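Local atomic coordinates of allophycocyanin beta-18 subunit apoprotein (Chroococcidiopsis thermalis PCC 7203, PDB entry 6HRK), a protein that binds biliverdin IX alpha as a far-red fluorescent artificial biliprotein derived from a cyanobacterial allophycocyanin subunit. Residues Glu20-Ala25 with Tyr58-Cys63; Val26-Gln31 with Ile101-Lys106; Arg78-Phe83 with Phe127-Arg132. The protein carries 18 engineered substitutions. All blocks are in the same frame, centred on the assembly; numbering follows the deposited sequence.

In the fold
The three contacts join five helices of one globin-like domain, and contacts 1 and 3 both reach the biliverdin. Contacts 1 and 2 share helix 18-32 and have centres about 9 Å apart; the CB of A25 meets the CG of M104 at 3.5 Å. Contact 3 lies about 15 Å, centre to centre, from contact 1, and F59 CD1 meets I130 CG2 between them at 3.6 Å. Contacts 2 and 3, about 17 Å apart between centres, are tied by a salt bridge from K105 NZ to D128 OD1 (2.8 Å). At the chromophore, Y58 of contact 1 and F83 of contact 3 lie on opposite faces of the terminal ring bearing OB.

Contact 1. Residues Glu20-Ala25 with Tyr58-Cys63; sequences EVVKTA and YFLRMC. Engineered in segment 20-25: V21 (natural residue Ile). Engineered in segment 58-63: M62 (natural residue Tyr). With BLA (biliverdine IX alpha), chain E.
L60 reaches from helix 46-69 to V21 and V22 on helix 18-32, a purely apolar helix-helix contact inside the globin-like fold of the phycobilisome proteins. The L60 side chain leaves its helix with CG anti to the backbone N (chi1 -176°), which carries CD2 out to the facing helix. There CD2 touches CG1 of V21, an engineered residue, at 3.9 Å; the side chains cross at about a right angle, and one methyl from each makes the contact. V22 offers CG2 to L60 CD2 from farther off, 4.3 Å. The junction is buried, and M104 of helix 94-115 and F127 of helix 125-134 close in on L60 as well.

Other faces of the 58-63 turn are given over to biliverdin. The Y58 ring lies with one face against the terminal ring that bears OB, its CE2 3.6 Å from C4B, and the pigment's CBB sits above that face toward the rim. F59 reaches both ends of the chromophore: CZ meets the methyl CMB obliquely at 3.6 Å, while CE2 presents the ring edge, in plane, to the lactam oxygen OC. The extended chain of the engineered M62 brings CE to CAB.

On the far helix the E20 carbonyl oxygen accepts two bonds, from T24 N and from T24 OG1 (2.6 Å), the hydroxyl lying 44° out of the carbonyl plane.

Contact 2. Residues Val26-Gln31 with Ile101-Lys106; sequences VSQLFQ and IQLMKK. Engineered in segment 26-31: Q28 (natural residue Leu). Engineered in segment 101-106: K106 (natural residue Asn).
Helix 18-32 and helix 94-115 come closest, within these segments, at L29 and L103, whose CA atoms are 7.7 Å apart. No hydrogen bond spans the gap; the contact is made by L103, which points its side chain at the other helix and is met there by L29 and Q28.

The two methyls of L103 divide the work. With CG anti to the carbonyl carbon (chi1 -75°), the isobutyl fork spreads across the surface of helix 18-32. CD1 presses on the main chain of L29, 3.9 Å from its backbone N, and has CB of the same residue at an equal 3.9 Å. The L29 methyl CD1 completes the grip at 4.0 Å from L103 CD1, the two leucines meeting at a slant. CD2, the other branch, lies beside the amide end of Q28, an engineered residue whose extended chain passes L103 obliquely; Q28 CD is 4.0 Å from L103 CD2. L29 and L103 are both buried, whereas Q28 lies at the more open margin.

Another flank of helix 94-115 carries Q102 and K105. There K105 NZ donates to Q102 OE1 at 2.9 Å, tilted 31° from the carbonyl plane. D128 OD1 takes both Q102 NE2, as a hydrogen bond, and K105 NZ, as a salt bridge.

V26 and F30 of helix 18-32 touch helix 46-69, and the side chain of L29 is about 5 Å from the bound biliverdin at the nearest atoms. Helix 94-115 is packed between helix 18-32, through L103, and helix 125-134, through I101, Q102 and K105.

Contact 3. Residues Arg78-Phe83 with Phe127-Arg132; sequences RMLAGF and FDYIAR. Engineered in segment 78-83: M79 (natural residue Leu), F83 (natural residue Leu). Engineered in segment 127-132: I130 (natural residue Val), A131 (natural residue Val). With BLA (biliverdine IX alpha), chain E.
L80 joins helix 77-90 to Y129 and I130 of helix 125-134, packing two helices of the globin-like fold against each other beside the bilin pocket. The helices approach to 7.1 Å between the CA atoms of L80 and I130. From CB, which points toward helix 125-134, the side chain runs to CG, held anti to the carbonyl carbon (chi1 -62°), and forks. CD1 is the branch that crosses the gap: it meets CG1 of the engineered I130 at 3.9 Å and, at the same distance of 3.9 Å, CE2 of Y129, whose ring it approaches obliquely. L80 and I130 meet roughly perpendicular, methyl CD1 against methylene CG1. CD2, the other branch, faces helix 46-69 and lies 4.0 Å from SD of the engineered M62.

Y129 reaches the junction because its ring stands anti to the backbone N (chi1 179°), which swings CE2 toward L80. Its hydroxyl is hydrogen-bonded to E77 OE1, just ahead of the 78-83 segment, and this polar link binds the same pair of helices beside the apolar contact.

One turn along helix 77-90, the engineered F83 faces the biliverdin. The carbonyl oxygen of M79, also engineered, lies over the centre of one face of its ring, while the opposite face takes the pigment: CZ is 3.5 Å from C3B, and the methyl CMB sits above the rim, 3.4 Å from CE2.

Contact 1. Residues Glu20-Ala25 with Tyr58-Cys63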
loop_
_atom_site.group_PDB
_atom_site.type_symbol
_atom_site.label_atom_id
_atom_site.label_comp_id
_atom_site.label_asym_id
_atom_site.label_seq_id
_atom_site.Cartn_x
_atom_site.Cartn_y
_atom_site.Cartn_z
ATOM N N GLU A 20 -5.253 8.072 -7.874
ATOM C CA GLU A 20 -4.529 9.237 -7.354
ATOM C C GLU A 20 -3.703 8.913 -6.113
ATOM O O GLU A 20 -2.572 9.378 -5.997
ATOM C CB GLU A 20 -5.488 10.382 -7.028
ATOM C CG GLU A 20 -4.804 11.741 -6.878
ATOM C CD GLU A 20 -5.253 12.515 -5.648
ATOM O OE1 GLU A 20 -6.470 12.569 -5.371
ATOM O OE2 GLU A 20 -4.381 13.081 -4.958
ATOM N N VAL A 21 -4.274 8.140 -5.188
ATOM C CA VAL A 21 -3.564 7.711 -3.967
ATOM C C VAL A 21 -2.256 6.984 -4.308
ATOM O O VAL A 21 -1.239 7.212 -3.651
ATOM C CB VAL A 21 -4.463 6.826 -3.054
ATOM C CG1 VAL A 21 -3.655 6.092 -1.983
ATOM C CG2 VAL A 21 -5.548 7.671 -2.396
ATOM N N VAL A 22 -2.294 6.125 -5.329
ATOM C CA VAL A 22 -1.100 5.420 -5.806
ATOM C C VAL A 22 -0.126 6.438 -6.399
ATOM O O VAL A 22 0.979 6.601 -5.886
ATOM C CB VAL A 22 -1.441 4.312 -6.839
ATOM C CG1 VAL A 22 -0.179 3.724 -7.467
ATOM C CG2 VAL A 22 -2.260 3.201 -6.187
ATOM N N LYS A 23 -0.560 7.140 -7.446
ATOM C CA LYS A 23 0.274 8.148 -8.136
ATOM C C LYS A 23 0.893 9.192 -7.196
ATOM O O LYS A 23 2.035 9.610 -7.400
ATOM C CB LYS A 23 -0.516 8.847 -9.262
ATOM C CG LYS A 23 -0.355 8.216 -10.646
ATOM C CD LYS A 23 -0.763 6.749 -10.698
ATOM C CE LYS A 23 -0.513 6.144 -12.074
ATOM N NZ LYS A 23 0.936 6.027 -12.415
ATOM N N THR A 24 0.140 9.601 -6.176
ATOM C CA THR A 24 0.638 10.509 -5.137
ATOM C C THR A 24 1.675 9.820 -4.240
ATOM O O THR A 24 2.685 10.428 -3.877
ATOM C CB THR A 24 -0.517 11.044 -4.257
ATOM O OG1 THR A 24 -1.540 11.603 -5.090
ATOM C CG2 THR A 24 -0.023 12.111 -3.278
ATOM N N ALA A 25 1.412 8.562 -3.880
ATOM C CA ALA A 25 2.327 7.771 -3.047
ATOM C C ALA A 25 3.649 7.435 -3.742
ATOM O O ALA A 25 4.703 7.484 -3.104
ATOM C CB ALA A 25 1.651 6.492 -2.572
ATOM N N TYR A 58 -2.256 -3.343 -5.960
ATOM C CA TYR A 58 -2.592 -4.615 -5.289
ATOM C C TYR A 58 -2.632 -4.481 -3.762
ATOM O O TYR A 58 -3.538 -5.015 -3.122
ATOM C CB TYR A 58 -1.599 -5.740 -5.635
ATOM C CG TYR A 58 -1.729 -6.382 -7.003
ATOM C CD1 TYR A 58 -2.972 -6.732 -7.530
ATOM C CD2 TYR A 58 -0.591 -6.699 -7.748
ATOM C CE1 TYR A 58 -3.078 -7.341 -8.772
ATOM C CE2 TYR A 58 -0.688 -7.310 -8.989
ATOM C CZ TYR A 58 -1.932 -7.628 -9.498
ATOM O OH TYR A 58 -2.026 -8.238 -10.726
ATOM N N PHE A 59 -1.651 -3.787 -3.186
ATOM C CA PHE A 59 -1.563 -3.656 -1.728
ATOM C C PHE A 59 -2.671 -2.776 -1.146
ATOM O O PHE A 59 -3.264 -3.135 -0.129
ATOM C CB PHE A 59 -0.179 -3.152 -1.293
ATOM C CG PHE A 59 0.926 -4.155 -1.506
ATOM C CD1 PHE A 59 0.866 -5.415 -0.913
ATOM C CD2 PHE A 59 2.039 -3.840 -2.287
ATOM C CE1 PHE A 59 1.881 -6.343 -1.104
ATOM C CE2 PHE A 59 3.057 -4.764 -2.480
ATOM C CZ PHE A 59 2.980 -6.016 -1.887
ATOM N N LEU A 60 -2.950 -1.644 -1.790
ATOM C CA LEU A 60 -4.086 -0.789 -1.418
ATOM C C LEU A 60 -5.424 -1.521 -1.575
ATOM O O LEU A 60 -6.331 -1.352 -0.757
ATOM C CB LEU A 60 -4.096 0.485 -2.267
ATOM C CG LEU A 60 -5.158 1.551 -1.954
ATOM C CD1 LEU A 60 -4.950 2.141 -0.568
ATOM C CD2 LEU A 60 -5.134 2.643 -3.013
ATOM N N ARG A 61 -5.529 -2.309 -2.645
ATOM C CA ARG A 61 -6.698 -3.157 -2.935
ATOM C C ARG A 61 -6.993 -4.113 -1.782
ATOM O O ARG A 61 -8.129 -4.216 -1.323
ATOM C CB ARG A 61 -6.436 -3.976 -4.205
ATOM C CG ARG A 61 -7.660 -4.477 -4.923
ATOM C CD ARG A 61 -8.184 -3.445 -5.910
ATOM N NE ARG A 61 -7.275 -3.162 -7.026
ATOM C CZ ARG A 61 -6.990 -3.991 -8.038
ATOM N NH1 ARG A 61 -7.511 -5.218 -8.117
ATOM N NH2 ARG A 61 -6.150 -3.589 -8.992
ATOM N N MET A 62 -5.948 -4.813 -1.341
ATOM C CA MET A 62 -6.009 -5.724 -0.193
ATOM C C MET A 62 -6.428 -5.013 1.089
ATOM O O MET A 62 -7.201 -5.564 1.877
ATOM C CB MET A 62 -4.647 -6.387 0.034
ATOM C CG MET A 62 -4.342 -7.553 -0.890
ATOM S SD MET A 62 -2.625 -8.071 -0.709
ATOM C CE MET A 62 -2.715 -9.774 -1.259
ATOM N N CYS A 63 -5.901 -3.804 1.295
ATOM C CA CYS A 63 -6.219 -2.997 2.480
ATOM C C CYS A 63 -7.686 -2.555 2.526
ATOM O O CYS A 63 -8.306 -2.596 3.591
ATOM C CB CYS A 63 -5.294 -1.773 2.583
ATOM S SG CYS A 63 -3.558 -2.155 2.936
HETATM C CHA BLA E . 7.128 -8.465 -9.893
HETATM N NA BLA E . 5.329 -8.363 -8.008
HETATM C C1A BLA E . 6.065 -8.995 -8.954
HETATM C C2A BLA E . 5.661 -10.425 -8.963
HETATM C C3A BLA E . 4.686 -10.576 -7.991
HETATM C C4A BLA E . 4.474 -9.225 -7.394
HETATM C CMA BLA E . 3.988 -11.865 -7.636
HETATM C CAA BLA E . 6.235 -11.502 -9.865
HETATM C CBA BLA E . 5.228 -12.015 -10.891
HETATM C CGA BLA E . 4.629 -10.898 -11.710
HETATM O O1A BLA E . 3.506 -10.461 -11.379
HETATM O O2A BLA E . 5.271 -10.454 -12.683
HETATM C CHB BLA E . 3.529 -8.839 -6.269
HETATM N NB BLA E . 1.526 -10.013 -7.398
HETATM C C1B BLA E . 2.095 -9.330 -6.365
HETATM C C2B BLA E . 1.151 -9.109 -5.341
HETATM C C3B BLA E . -0.072 -9.664 -5.708
HETATM C C4B BLA E . 0.252 -10.227 -7.035
HETATM C CMB BLA E . 1.431 -8.377 -4.051
HETATM O OB BLA E . -0.708 -10.949 -7.899
HETATM C CAB BLA E . -1.363 -9.668 -4.909
HETATM C CBB BLA E . -2.586 -9.928 -5.762
HETATM N NC BLA E . 7.101 -3.955 -6.223
HETATM C C1C BLA E . 6.697 -3.232 -5.180
HETATM C C2C BLA E . 7.391 -1.903 -5.218
HETATM C C3C BLA E . 7.591 -1.801 -6.721
HETATM C C4C BLA E . 7.951 -3.235 -7.147
HETATM C CMC BLA E . 6.573 -0.769 -4.614
HETATM O OC BLA E . 5.858 -3.549 -4.354
HETATM C CAC BLA E . 8.481 -0.644 -7.201
HETATM C CBC BLA E . 9.948 -0.852 -6.909
HETATM C CHD BLA E . 7.582 -3.505 -8.598
HETATM N ND BLA E . 7.144 -6.001 -9.022
HETATM C C1D BLA E . 7.837 -4.846 -9.245
HETATM C C2D BLA E . 8.827 -5.088 -10.325
HETATM C C3D BLA E . 8.671 -6.514 -10.672
HETATM C C4D BLA E . 7.580 -7.024 -9.805
HETATM C CMD BLA E . 9.810 -4.116 -10.923
HETATM C CAD BLA E . 9.443 -7.295 -11.708
HETATM C CBD BLA E . 10.801 -7.727 -11.187
HETATM C CGD BLA E . 11.519 -8.420 -12.317
HETATM O O1D BLA E . 11.656 -9.658 -12.254
HETATM O O2D BLA E . 11.939 -7.729 -13.273
#

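Contact 2. Residues Val26-Gln31 with Ile101-Lys106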
loop_
_atom_site.group_PDB
_atom_site.type_symbol
_atom_site.label_atom_id
_atom_site.label_comp_id
_atom_site.label_asym_id
_atom_site.label_seq_id
_atom_site.Cartn_x
_atom_site.Cartn_y
_atom_site.Cartn_z
ATOM N N VAL A 26 3.599 7.105 -5.036
ATOM C CA VAL A 26 4.814 6.706 -5.774
ATOM C C VAL A 26 5.698 7.933 -6.017
ATOM O O VAL A 26 6.924 7.828 -5.999
ATOM C CB VAL A 26 4.569 6.014 -7.155
ATOM C CG1 VAL A 26 5.694 5.026 -7.444
ATOM C CG2 VAL A 26 3.233 5.287 -7.251
ATOM N N SER A 27 5.064 9.084 -6.249
ATOM C CA SER A 27 5.773 10.351 -6.438
ATOM C C SER A 27 6.635 10.716 -5.222
ATOM O O SER A 27 7.811 11.056 -5.377
ATOM C CB SER A 27 4.778 11.479 -6.738
ATOM O OG SER A 27 5.445 12.695 -7.027
ATOM N N GLN A 28 6.052 10.631 -4.025
ATOM C CA GLN A 28 6.794 10.920 -2.785
ATOM C C GLN A 28 7.779 9.800 -2.425
ATOM O O GLN A 28 8.790 10.059 -1.776
ATOM C CB GLN A 28 5.849 11.201 -1.605
ATOM C CG GLN A 28 6.457 12.148 -0.577
ATOM C CD GLN A 28 5.663 12.233 0.712
ATOM O OE1 GLN A 28 5.890 11.461 1.645
ATOM N NE2 GLN A 28 4.745 13.190 0.782
ATOM N N LEU A 29 7.476 8.567 -2.842
ATOM C CA LEU A 29 8.393 7.431 -2.672
ATOM C C LEU A 29 9.717 7.649 -3.412
ATOM O O LEU A 29 10.786 7.399 -2.850
ATOM C CB LEU A 29 7.735 6.125 -3.147
ATOM C CG LEU A 29 8.488 4.805 -2.925
ATOM C CD1 LEU A 29 8.527 4.443 -1.449
ATOM C CD2 LEU A 29 7.857 3.683 -3.737
ATOM N N PHE A 30 9.642 8.121 -4.659
ATOM C CA PHE A 30 10.842 8.379 -5.472
ATOM C C PHE A 30 11.673 9.574 -4.998
ATOM O O PHE A 30 12.849 9.659 -5.338
ATOM C CB PHE A 30 10.490 8.586 -6.955
ATOM C CG PHE A 30 9.837 7.396 -7.619
ATOM C CD1 PHE A 30 10.259 6.088 -7.368
ATOM C CD2 PHE A 30 8.814 7.594 -8.540
ATOM C CE1 PHE A 30 9.650 5.011 -7.999
ATOM C CE2 PHE A 30 8.208 6.523 -9.173
ATOM C CZ PHE A 30 8.627 5.230 -8.908
ATOM N N GLN A 31 11.071 10.504 -4.256
ATOM C CA GLN A 31 11.836 11.568 -3.582
ATOM C C GLN A 31 12.735 10.985 -2.492
ATOM O O GLN A 31 13.924 11.292 -2.422
ATOM C CB GLN A 31 10.917 12.632 -2.960
ATOM C CG GLN A 31 10.619 13.826 -3.851
ATOM C CD GLN A 31 10.109 15.020 -3.058
ATOM O OE1 GLN A 31 9.141 14.908 -2.302
ATOM N NE2 GLN A 31 10.762 16.167 -3.223
ATOM N N ILE A 101 3.463 1.433 1.036
ATOM C CA ILE A 101 2.212 1.060 1.706
ATOM C C ILE A 101 1.889 2.069 2.816
ATOM O O ILE A 101 0.766 2.566 2.895
ATOM C CB ILE A 101 2.280 -0.389 2.258
ATOM C CG1 ILE A 101 2.354 -1.388 1.095
ATOM C CG2 ILE A 101 1.075 -0.718 3.135
ATOM C CD1 ILE A 101 2.951 -2.728 1.469
ATOM N N GLN A 102 2.879 2.380 3.647
ATOM C CA GLN A 102 2.698 3.343 4.740
ATOM C C GLN A 102 2.435 4.772 4.239
ATOM O O GLN A 102 1.775 5.554 4.924
ATOM C CB GLN A 102 3.907 3.328 5.691
ATOM C CG GLN A 102 4.155 2.007 6.421
ATOM C CD GLN A 102 3.220 1.774 7.597
ATOM O OE1 GLN A 102 2.074 2.224 7.598
ATOM N NE2 GLN A 102 3.707 1.055 8.605
ATOM N N LEU A 103 2.959 5.107 3.059
ATOM C CA LEU A 103 2.638 6.371 2.387
ATOM C C LEU A 103 1.185 6.377 1.937
ATOM O O LEU A 103 0.467 7.349 2.180
ATOM C CB LEU A 103 3.548 6.606 1.173
ATOM C CG LEU A 103 4.987 7.043 1.461
ATOM C CD1 LEU A 103 5.852 6.855 0.224
ATOM C CD2 LEU A 103 5.041 8.488 1.939
ATOM N N MET A 104 0.765 5.290 1.283
ATOM C CA MET A 104 -0.630 5.109 0.855
ATOM C C MET A 104 -1.613 5.147 2.027
ATOM O O MET A 104 -2.735 5.621 1.863
ATOM C CB MET A 104 -0.807 3.812 0.046
ATOM C CG MET A 104 -0.332 3.915 -1.398
ATOM S SD MET A 104 -0.730 2.483 -2.427
ATOM C CE MET A 104 0.139 1.179 -1.560
ATOM N N LYS A 105 -1.194 4.660 3.198
ATOM C CA LYS A 105 -1.968 4.849 4.436
ATOM C C LYS A 105 -2.171 6.342 4.704
ATOM O O LYS A 105 -3.298 6.789 4.908
ATOM C CB LYS A 105 -1.269 4.199 5.638
ATOM C CG LYS A 105 -2.025 4.323 6.957
ATOM C CD LYS A 105 -1.346 3.561 8.084
ATOM C CE LYS A 105 -0.125 4.288 8.619
ATOM N NZ LYS A 105 0.522 3.523 9.722
ATOM N N LYS A 106 -1.069 7.091 4.692
ATOM C CA LYS A 106 -1.083 8.535 4.944
ATOM C C LYS A 106 -1.962 9.313 3.964
ATOM O O LYS A 106 -2.690 10.212 4.380
ATOM C CB LYS A 106 0.342 9.100 4.910
#

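Contact 3. Residues Arg78-Phe83 with Phe127-Arg132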
loop_
_atom_site.group_PDB
_atom_site.type_symbol
_atom_site.label_atom_id
_atom_site.label_comp_id
_atom_site.label_asym_id
_atom_site.label_seq_id
_atom_site.Cartn_x
_atom_site.Cartn_y
_atom_site.Cartn_z
ATOM N N ARG A 78 0.716 -16.522 4.542
ATOM C CA ARG A 78 1.616 -17.294 3.671
ATOM C C ARG A 78 1.789 -16.640 2.301
ATOM O O ARG A 78 2.886 -16.655 1.743
ATOM C CB ARG A 78 1.099 -18.725 3.490
ATOM N N MET A 79 0.706 -16.074 1.772
ATOM C CA MET A 79 0.727 -15.385 0.478
ATOM C C MET A 79 1.563 -14.105 0.534
ATOM O O MET A 79 2.337 -13.826 -0.388
ATOM C CB MET A 79 -0.701 -15.048 0.027
ATOM C CG MET A 79 -0.825 -14.672 -1.442
ATOM S SD MET A 79 -2.294 -13.689 -1.789
ATOM C CE MET A 79 -3.580 -14.780 -1.181
ATOM N N LEU A 80 1.399 -13.337 1.612
ATOM C CA LEU A 80 2.189 -12.119 1.838
ATOM C C LEU A 80 3.656 -12.445 2.123
ATOM O O LEU A 80 4.548 -11.727 1.666
ATOM C CB LEU A 80 1.600 -11.287 2.982
ATOM C CG LEU A 80 0.180 -10.750 2.783
ATOM C CD1 LEU A 80 -0.304 -10.090 4.065
ATOM C CD2 LEU A 80 0.096 -9.781 1.611
ATOM N N ALA A 81 3.892 -13.520 2.875
ATOM C CA ALA A 81 5.248 -14.049 3.093
ATOM C C ALA A 81 5.857 -14.669 1.827
ATOM O O ALA A 81 7.078 -14.746 1.700
ATOM C CB ALA A 81 5.247 -15.067 4.225
ATOM N N GLY A 82 5.006 -15.141 0.915
ATOM C CA GLY A 82 5.430 -15.548 -0.425
ATOM C C GLY A 82 5.988 -14.401 -1.256
ATOM O O GLY A 82 6.971 -14.582 -1.979
ATOM N N PHE A 83 5.369 -13.224 -1.148
ATOM C CA PHE A 83 5.846 -12.024 -1.859
ATOM C C PHE A 83 7.164 -11.503 -1.284
ATOM O O PHE A 83 8.008 -10.997 -2.026
ATOM C CB PHE A 83 4.801 -10.894 -1.839
ATOM C CG PHE A 83 3.439 -11.292 -2.357
ATOM C CD1 PHE A 83 3.300 -12.087 -3.497
ATOM C CD2 PHE A 83 2.288 -10.848 -1.713
ATOM C CE1 PHE A 83 2.046 -12.442 -3.966
ATOM C CE2 PHE A 83 1.031 -11.201 -2.179
ATOM C CZ PHE A 83 0.910 -11.998 -3.309
ATOM N N PHE A 127 -2.596 -1.855 6.488
ATOM C CA PHE A 127 -1.400 -1.178 5.976
ATOM C C PHE A 127 -0.200 -1.548 6.841
ATOM O O PHE A 127 0.845 -1.933 6.321
ATOM C CB PHE A 127 -1.577 0.345 5.959
ATOM C CG PHE A 127 -2.586 0.835 4.958
ATOM C CD1 PHE A 127 -3.931 0.908 5.285
ATOM C CD2 PHE A 127 -2.189 1.246 3.692
ATOM C CE1 PHE A 127 -4.868 1.368 4.370
ATOM C CE2 PHE A 127 -3.117 1.708 2.769
ATOM C CZ PHE A 127 -4.459 1.768 3.108
ATOM N N ASP A 128 -0.369 -1.431 8.158
ATOM C CA ASP A 128 0.656 -1.838 9.131
ATOM C C ASP A 128 0.899 -3.355 9.173
ATOM O O ASP A 128 2.006 -3.789 9.496
ATOM C CB ASP A 128 0.296 -1.352 10.545
ATOM C CG ASP A 128 0.355 0.165 10.691
ATOM O OD1 ASP A 128 1.107 0.835 9.950
ATOM O OD2 ASP A 128 -0.348 0.692 11.577
ATOM N N TYR A 129 -0.126 -4.151 8.869
ATOM C CA TYR A 129 0.004 -5.610 8.867
ATOM C C TYR A 129 0.806 -6.094 7.660
ATOM O O TYR A 129 1.776 -6.842 7.815
ATOM C CB TYR A 129 -1.370 -6.286 8.888
ATOM C CG TYR A 129 -1.297 -7.798 8.857
ATOM C CD1 TYR A 129 -0.768 -8.510 9.930
ATOM C CD2 TYR A 129 -1.741 -8.517 7.746
ATOM C CE1 TYR A 129 -0.692 -9.896 9.904
ATOM C CE2 TYR A 129 -1.673 -9.902 7.711
ATOM C CZ TYR A 129 -1.147 -10.587 8.791
ATOM O OH TYR A 129 -1.076 -11.960 8.755
ATOM N N ILE A 130 0.396 -5.664 6.469
ATOM C CA ILE A 130 1.097 -6.009 5.224
ATOM C C ILE A 130 2.533 -5.463 5.242
ATOM O O ILE A 130 3.458 -6.156 4.822
ATOM C CB ILE A 130 0.323 -5.516 3.968
ATOM C CG1 ILE A 130 -1.000 -6.284 3.824
ATOM C CG2 ILE A 130 1.152 -5.697 2.697
ATOM C CD1 ILE A 130 -1.977 -5.673 2.840
ATOM N N ALA A 131 2.710 -4.238 5.741
ATOM C CA ALA A 131 4.045 -3.649 5.919
ATOM C C ALA A 131 4.924 -4.444 6.892
ATOM O O ALA A 131 6.128 -4.587 6.663
ATOM C CB ALA A 131 3.933 -2.204 6.379
ATOM N N ARG A 132 4.322 -4.954 7.967
ATOM C CA ARG A 132 5.036 -5.764 8.961
ATOM C C ARG A 132 5.512 -7.105 8.410
ATOM O O ARG A 132 6.659 -7.490 8.630
ATOM C CB ARG A 132 4.159 -6.002 10.196
HETATM C CHA BLA E . 7.128 -8.465 -9.893
HETATM N NA BLA E . 5.329 -8.363 -8.008
HETATM C C1A BLA E . 6.065 -8.995 -8.954
HETATM C C2A BLA E . 5.661 -10.425 -8.963
HETATM C C3A BLA E . 4.686 -10.576 -7.991
HETATM C C4A BLA E . 4.474 -9.225 -7.394
HETATM C CMA BLA E . 3.988 -11.865 -7.636
HETATM C CAA BLA E . 6.235 -11.502 -9.865
HETATM C CBA BLA E . 5.228 -12.015 -10.891
HETATM C CGA BLA E . 4.629 -10.898 -11.710
HETATM O O1A BLA E . 3.506 -10.461 -11.379
HETATM O O2A BLA E . 5.271 -10.454 -12.683
HETATM C CHB BLA E . 3.529 -8.839 -6.269
HETATM N NB BLA E . 1.526 -10.013 -7.398
HETATM C C1B BLA E . 2.095 -9.330 -6.365
HETATM C C2B BLA E . 1.151 -9.109 -5.341
HETATM C C3B BLA E . -0.072 -9.664 -5.708
HETATM C C4B BLA E . 0.252 -10.227 -7.035
HETATM C CMB BLA E . 1.431 -8.377 -4.051
HETATM O OB BLA E . -0.708 -10.949 -7.899
HETATM C CAB BLA E . -1.363 -9.668 -4.909
HETATM C CBB BLA E . -2.586 -9.928 -5.762
HETATM N NC BLA E . 7.101 -3.955 -6.223
HETATM C C1C BLA E . 6.697 -3.232 -5.180
HETATM C C2C BLA E . 7.391 -1.903 -5.218
HETATM C C3C BLA E . 7.591 -1.801 -6.721
HETATM C C4C BLA E . 7.951 -3.235 -7.147
HETATM C CMC BLA E . 6.573 -0.769 -4.614
HETATM O OC BLA E . 5.858 -3.549 -4.354
HETATM C CAC BLA E . 8.481 -0.644 -7.201
HETATM C CBC BLA E . 9.948 -0.852 -6.909
HETATM C CHD BLA E . 7.582 -3.505 -8.598
HETATM N ND BLA E . 7.144 -6.001 -9.022
HETATM C C1D BLA E . 7.837 -4.846 -9.245
HETATM C C2D BLA E . 8.827 -5.088 -10.325
HETATM C C3D BLA E . 8.671 -6.514 -10.672
HETATM C C4D BLA E . 7.580 -7.024 -9.805
HETATM C CMD BLA E . 9.810 -4.116 -10.923
HETATM C CAD BLA E . 9.443 -7.295 -11.708
HETATM C CBD BLA E . 10.801 -7.727 -11.187
HETATM C CGD BLA E . 11.519 -8.420 -12.317
HETATM O O1D BLA E . 11.656 -9.658 -12.254
HETATM O O2D BLA E . 11.939 -7.729 -13.273
#